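DnaJ homolog subfamily C member 3 (Mus musculus, PDB 3IEG) acts as a co-chaperone in the unfolded protein response of the endoplasmic reticulum, binding misfolded proteins and stimulating the ATPase activity of HSC70. Local coordinates at residues 35-40 / 68-73; 169-174 / 199-204. One frame throughout, in Å; residues are numbered along the deposited sequence.

Contact 1: residues 35-40 / 68-73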
loop_
_atom_site.group_PDB
_atom_site.type_symbol
_atom_site.label_atom_id
_atom_site.label_comp_id
_atom_site.label_asym_id
_atom_site.label_seq_id
_atom_site.Cartn_x
_atom_site.Cartn_y
_atom_site.Cartn_z
ATOM N N ASP A 35 -26.767 -30.115 -14.525
ATOM C CA ASP A 35 -25.971 -31.320 -14.193
ATOM C C ASP A 35 -24.891 -31.696 -15.211
ATOM O O ASP A 35 -24.047 -32.551 -14.941
ATOM C CB ASP A 35 -26.887 -32.537 -14.026
ATOM C CG ASP A 35 -27.682 -32.505 -12.733
ATOM O OD1 ASP A 35 -27.222 -31.894 -11.729
ATOM O OD2 ASP A 35 -28.778 -33.108 -12.725
ATOM N N ASN A 36 -24.945 -31.072 -16.380
ATOM C CA ASN A 36 -24.063 -31.379 -17.491
ATOM C C ASN A 36 -22.642 -30.886 -17.245
ATOM O O ASN A 36 -22.396 -29.690 -17.182
ATOM C CB ASN A 36 -24.639 -30.749 -18.758
ATOM C CG ASN A 36 -23.949 -31.222 -20.010
ATOM O OD1 ASN A 36 -24.396 -30.925 -21.120
ATOM N ND2 ASN A 36 -22.859 -31.971 -19.847
ATOM N N TYR A 37 -21.704 -31.814 -17.121
ATOM C CA TYR A 37 -20.353 -31.456 -16.718
ATOM C C TYR A 37 -19.549 -30.635 -17.732
ATOM O O TYR A 37 -18.811 -29.744 -17.322
ATOM C CB TYR A 37 -19.569 -32.685 -16.272
ATOM C CG TYR A 37 -19.216 -33.616 -17.395
ATOM C CD1 TYR A 37 -20.159 -34.502 -17.922
ATOM C CD2 TYR A 37 -17.935 -33.618 -17.934
ATOM C CE1 TYR A 37 -19.832 -35.362 -18.967
ATOM C CE2 TYR A 37 -17.602 -34.467 -18.965
ATOM C CZ TYR A 37 -18.551 -35.335 -19.480
ATOM O OH TYR A 37 -18.195 -36.171 -20.511
ATOM N N ILE A 38 -19.673 -30.919 -19.034
ATOM C CA ILE A 38 -18.924 -30.127 -20.027
ATOM C C ILE A 38 -19.377 -28.689 -20.089
ATOM O O ILE A 38 -18.556 -27.807 -20.302
ATOM C CB ILE A 38 -18.887 -30.701 -21.470
ATOM C CG1 ILE A 38 -19.974 -31.748 -21.670
ATOM C CG2 ILE A 38 -17.494 -31.246 -21.802
ATOM C CD1 ILE A 38 -21.175 -31.210 -22.384
ATOM N N ALA A 39 -20.673 -28.452 -19.908
ATOM C CA ALA A 39 -21.190 -27.092 -19.931
ATOM C C ALA A 39 -20.400 -26.238 -18.947
ATOM O O ALA A 39 -19.917 -25.175 -19.314
ATOM C CB ALA A 39 -22.670 -27.066 -19.619
ATOM N N TYR A 40 -20.229 -26.728 -17.716
ATOM C CA TYR A 40 -19.438 -26.022 -16.716
ATOM C C TYR A 40 -17.979 -25.931 -17.131
ATOM O O TYR A 40 -17.307 -24.937 -16.839
ATOM C CB TYR A 40 -19.537 -26.691 -15.344
ATOM C CG TYR A 40 -20.870 -26.535 -14.660
ATOM C CD1 TYR A 40 -21.213 -25.346 -14.008
ATOM C CD2 TYR A 40 -21.787 -27.584 -14.644
ATOM C CE1 TYR A 40 -22.451 -25.207 -13.370
ATOM C CE2 TYR A 40 -23.015 -27.456 -14.022
ATOM C CZ TYR A 40 -23.345 -26.272 -13.383
ATOM O OH TYR A 40 -24.569 -26.161 -12.762
HETATM N N MSE A 68 -15.007 -37.005 -11.618
HETATM C CA MSE A 68 -13.695 -37.035 -10.963
HETATM C C MSE A 68 -12.526 -37.448 -11.869
HETATM O O MSE A 68 -11.391 -37.059 -11.627
HETATM C CB MSE A 68 -13.728 -37.889 -9.686
HETATM C CG MSE A 68 -13.711 -39.395 -9.912
HETATM SE SE MSE A 68 -13.066 -40.407 -8.331
HETATM C CE MSE A 68 -12.753 -42.164 -9.222
ATOM N N ASP A 69 -12.799 -38.225 -12.909
ATOM C CA ASP A 69 -11.731 -38.616 -13.822
ATOM C C ASP A 69 -11.429 -37.566 -14.903
ATOM O O ASP A 69 -10.533 -37.775 -15.721
ATOM C CB ASP A 69 -11.970 -40.019 -14.425
ATOM C CG ASP A 69 -13.310 -40.149 -15.163
ATOM O OD1 ASP A 69 -14.074 -39.162 -15.244
ATOM O OD2 ASP A 69 -13.605 -41.258 -15.666
ATOM N N PHE A 70 -12.153 -36.440 -14.901
ATOM C CA PHE A 70 -11.985 -35.430 -15.957
ATOM C C PHE A 70 -10.691 -34.694 -15.788
ATOM O O PHE A 70 -10.646 -33.597 -15.240
ATOM C CB PHE A 70 -13.146 -34.446 -16.034
ATOM C CG PHE A 70 -13.162 -33.637 -17.305
ATOM C CD1 PHE A 70 -13.993 -33.984 -18.347
ATOM C CD2 PHE A 70 -12.332 -32.532 -17.461
ATOM C CE1 PHE A 70 -14.007 -33.239 -19.522
ATOM C CE2 PHE A 70 -12.339 -31.788 -18.629
ATOM C CZ PHE A 70 -13.178 -32.141 -19.661
ATOM N N THR A 71 -9.634 -35.310 -16.286
ATOM C CA THR A 71 -8.299 -34.862 -15.972
ATOM C C THR A 71 -7.978 -33.395 -16.331
ATOM O O THR A 71 -7.349 -32.696 -15.549
ATOM C CB THR A 71 -7.225 -35.905 -16.383
ATOM O OG1 THR A 71 -6.110 -35.256 -17.012
ATOM C CG2 THR A 71 -7.808 -36.971 -17.291
ATOM N N ALA A 72 -8.449 -32.927 -17.482
ATOM C CA ALA A 72 -8.159 -31.559 -17.954
ATOM C C ALA A 72 -8.611 -30.454 -16.992
ATOM O O ALA A 72 -7.904 -29.479 -16.799
ATOM C CB ALA A 72 -8.744 -31.330 -19.340
ATOM N N ALA A 73 -9.780 -30.624 -16.389
ATOM C CA ALA A 73 -10.318 -29.640 -15.467
ATOM C C ALA A 73 -9.544 -29.608 -14.163
ATOM O O ALA A 73 -9.351 -28.537 -13.579
ATOM C CB ALA A 73 -11.781 -29.907 -15.203
#
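Y37 and F70 make the only close approach, within 4.5 Å, between residues 35-40 and 68-73, and they illustrate how the starts of two helices can meet through a single aromatic pair. The side chains cross at about a right angle. Y37 offers one edge of its ring: its CE2 comes within 3.7 Å of F70 CD1 and lies almost as near F70 CE1, while its CD2 stands a little further from F70 CD1. From the tyrosine's side, this flank of the phenylalanine lies close to the plane of the phenol ring. The ring planes are inclined at 69°, with centroids 5.9 Å apart, an oblique pairing.

The two rings reach this meeting along different paths. CG of F70 is anti to the backbone N (chi1 -166°), which carries the ring out from the turn toward helix 37-50. Y37 instead sets CG between its backbone N and carbonyl carbon. The hydroxyl takes no part; ring carbons alone meet here.

F70 also meets the ring of Y41, one turn further along helix 37-50, and Y37 rests on K67. F70 is the N-cap residue of helix 71-84, whereas Y37 opens helix 37-50. Such a meeting between helices two apart in sequence belongs to the tetratricopeptide repeat (TPR) array, here where TPR 2 gives way to TPR 3.

Contact 2: residues 169-174 / 199-204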
loop_
_atom_site.group_PDB
_atom_site.type_symbol
_atom_site.label_atom_id
_atom_site.label_comp_id
_atom_site.label_asym_id
_atom_site.label_seq_id
_atom_site.Cartn_x
_atom_site.Cartn_y
_atom_site.Cartn_z
ATOM N N GLU A 169 10.619 -0.430 7.579
ATOM C CA GLU A 169 10.333 -0.014 6.202
ATOM C C GLU A 169 8.828 0.102 5.980
ATOM O O GLU A 169 8.264 -0.634 5.164
ATOM C CB GLU A 169 10.929 -1.020 5.210
ATOM C CG GLU A 169 12.436 -1.191 5.316
ATOM C CD GLU A 169 13.205 -0.273 4.387
ATOM O OE1 GLU A 169 12.680 0.795 3.990
ATOM O OE2 GLU A 169 14.347 -0.639 4.031
ATOM N N PRO A 170 8.163 1.021 6.708
ATOM C CA PRO A 170 6.695 1.074 6.667
ATOM C C PRO A 170 6.091 1.315 5.290
ATOM O O PRO A 170 5.029 0.767 5.004
ATOM C CB PRO A 170 6.349 2.229 7.622
ATOM C CG PRO A 170 7.605 3.032 7.729
ATOM C CD PRO A 170 8.715 2.041 7.622
ATOM N N ARG A 171 6.745 2.110 4.447
ATOM C CA ARG A 171 6.213 2.374 3.111
ATOM C C ARG A 171 6.204 1.125 2.239
ATOM O O ARG A 171 5.344 0.971 1.379
ATOM C CB ARG A 171 6.953 3.508 2.401
ATOM C CG ARG A 171 7.022 4.794 3.202
ATOM C CD ARG A 171 7.023 6.024 2.311
ATOM N NE ARG A 171 5.804 6.817 2.497
ATOM C CZ ARG A 171 5.662 7.777 3.408
ATOM N NH1 ARG A 171 6.659 8.076 4.226
ATOM N NH2 ARG A 171 4.523 8.430 3.505
ATOM N N LYS A 172 7.156 0.232 2.461
ATOM C CA LYS A 172 7.180 -1.016 1.720
ATOM C C LYS A 172 6.045 -1.903 2.207
ATOM O O LYS A 172 5.355 -2.546 1.411
ATOM C CB LYS A 172 8.542 -1.705 1.836
ATOM C CG LYS A 172 9.639 -1.027 1.012
ATOM C CD LYS A 172 10.903 -1.859 0.984
ATOM C CE LYS A 172 11.937 -1.219 0.076
ATOM N NZ LYS A 172 13.111 -2.127 -0.175
ATOM N N ALA A 173 5.835 -1.893 3.518
ATOM C CA ALA A 173 4.751 -2.636 4.140
ATOM C C ALA A 173 3.379 -2.183 3.646
ATOM O O ALA A 173 2.562 -3.016 3.269
ATOM C CB ALA A 173 4.851 -2.540 5.652
ATOM N N ILE A 174 3.129 -0.872 3.623
ATOM C CA ILE A 174 1.862 -0.337 3.088
ATOM C C ILE A 174 1.597 -0.897 1.698
ATOM O O ILE A 174 0.474 -1.294 1.379
ATOM C CB ILE A 174 1.783 1.241 3.071
ATOM C CG1 ILE A 174 2.869 1.870 2.178
ATOM C CG2 ILE A 174 1.902 1.833 4.491
ATOM C CD1 ILE A 174 2.446 2.315 0.715
ATOM N N TYR A 199 -0.218 6.795 10.080
ATOM C CA TYR A 199 -0.269 7.597 11.296
ATOM C C TYR A 199 1.130 7.769 11.850
ATOM O O TYR A 199 1.599 8.898 11.978
ATOM C CB TYR A 199 -1.200 6.979 12.337
ATOM C CG TYR A 199 -1.504 7.873 13.527
ATOM C CD1 TYR A 199 -2.526 8.827 13.467
ATOM C CD2 TYR A 199 -0.791 7.753 14.716
ATOM C CE1 TYR A 199 -2.828 9.637 14.561
ATOM C CE2 TYR A 199 -1.078 8.555 15.814
ATOM C CZ TYR A 199 -2.098 9.495 15.733
ATOM O OH TYR A 199 -2.381 10.295 16.821
ATOM N N GLN A 200 1.798 6.652 12.147
ATOM C CA GLN A 200 3.168 6.671 12.646
ATOM C C GLN A 200 4.077 7.457 11.711
ATOM O O GLN A 200 5.024 8.095 12.158
ATOM C CB GLN A 200 3.710 5.251 12.833
ATOM C CG GLN A 200 3.383 4.607 14.187
ATOM C CD GLN A 200 3.723 3.097 14.246
ATOM O OE1 GLN A 200 3.653 2.373 13.230
ATOM N NE2 GLN A 200 4.091 2.622 15.442
ATOM N N LEU A 201 3.776 7.428 10.415
ATOM C CA LEU A 201 4.585 8.170 9.444
ATOM C C LEU A 201 4.367 9.673 9.482
ATOM O O LEU A 201 5.205 10.429 8.994
ATOM C CB LEU A 201 4.364 7.650 8.024
ATOM C CG LEU A 201 5.193 6.418 7.671
ATOM C CD1 LEU A 201 4.636 5.777 6.409
ATOM C CD2 LEU A 201 6.687 6.754 7.533
ATOM N N GLY A 202 3.248 10.108 10.048
ATOM C CA GLY A 202 2.909 11.520 10.032
ATOM C C GLY A 202 1.918 11.890 8.947
ATOM O O GLY A 202 1.462 13.021 8.897
ATOM N N ASP A 203 1.577 10.934 8.085
ATOM C CA ASP A 203 0.579 11.153 7.037
ATOM C C ASP A 203 -0.855 11.063 7.569
ATOM O O ASP A 203 -1.607 10.132 7.248
ATOM C CB ASP A 203 0.785 10.159 5.889
ATOM C CG ASP A 203 2.077 10.399 5.133
ATOM O OD1 ASP A 203 2.752 11.420 5.374
ATOM O OD2 ASP A 203 2.419 9.565 4.278
ATOM N N HIS A 204 -1.230 12.055 8.366
ATOM C CA HIS A 204 -2.528 12.070 9.020
ATOM C C HIS A 204 -3.703 11.994 8.060
ATOM O O HIS A 204 -4.709 11.345 8.362
ATOM C CB HIS A 204 -2.665 13.271 9.962
ATOM C CG HIS A 204 -2.283 14.579 9.345
ATOM N ND1 HIS A 204 -3.187 15.382 8.679
ATOM C CD2 HIS A 204 -1.098 15.236 9.309
ATOM C CE1 HIS A 204 -2.571 16.470 8.249
ATOM N NE2 HIS A 204 -1.306 16.411 8.629
#
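R171 bends over L201 to reach D203, and its bent chain accounts for the polar half of the contact. Its chain starts with CG anti to the carbonyl carbon (chi1 -54°) and then turns at chi2 and chi3, bringing the guanidinium across the leucine. CD1 of L201 sits over the centre of one guanidinium face, 3.7 Å from R171 CZ, and L201 CD2 is 3.6 Å from R171 NH1. At the guanidinium edge, R171 NH2 forms a salt bridge with D203 OD2 at 2.5 Å; the carboxylate plane is turned 51° from that of the guanidinium.

The leucine's CD2 also meets P170 CG at 3.8 Å, so one branched side chain serves both the proline and the arginine. With L201 cut back to an alanine, the guanidinium would probably turn more freely away from D203, and a gap would open beside P170.

G202, with positive phi, ends helix 188-201 in a Schellman motif and turns the chain toward D203, which packs on Y198. The start of helix 170-181 in TPR 5 thus lies beside the end of helix 188-201 in TPR 6, with A173 and I174 touching L197 and A173 reaching back to F164 on helix 154-166.

How the contacts relate
From the N terminus, the chain passes helices 2-15 and 19-32 before contact 1 opens. Residues 68-73 close its loop, which runs through helices 37-50 and 53-66 and ties the beginning of TPR 2 to that of TPR 3. The rest of helix 71-84 and four more helices, the long 104-132 among them, lead to contact 2. Residues 199-204 close this second loop, joining TPR 5 to TPR 6 by way of helices 170-181 and 188-201. The loops follow in series, neither enclosing nor crossing the other. Their centres are 48 Å apart and their nearest atoms about 33 Å apart: each contact joins successive repeats locally within one elongated helical array.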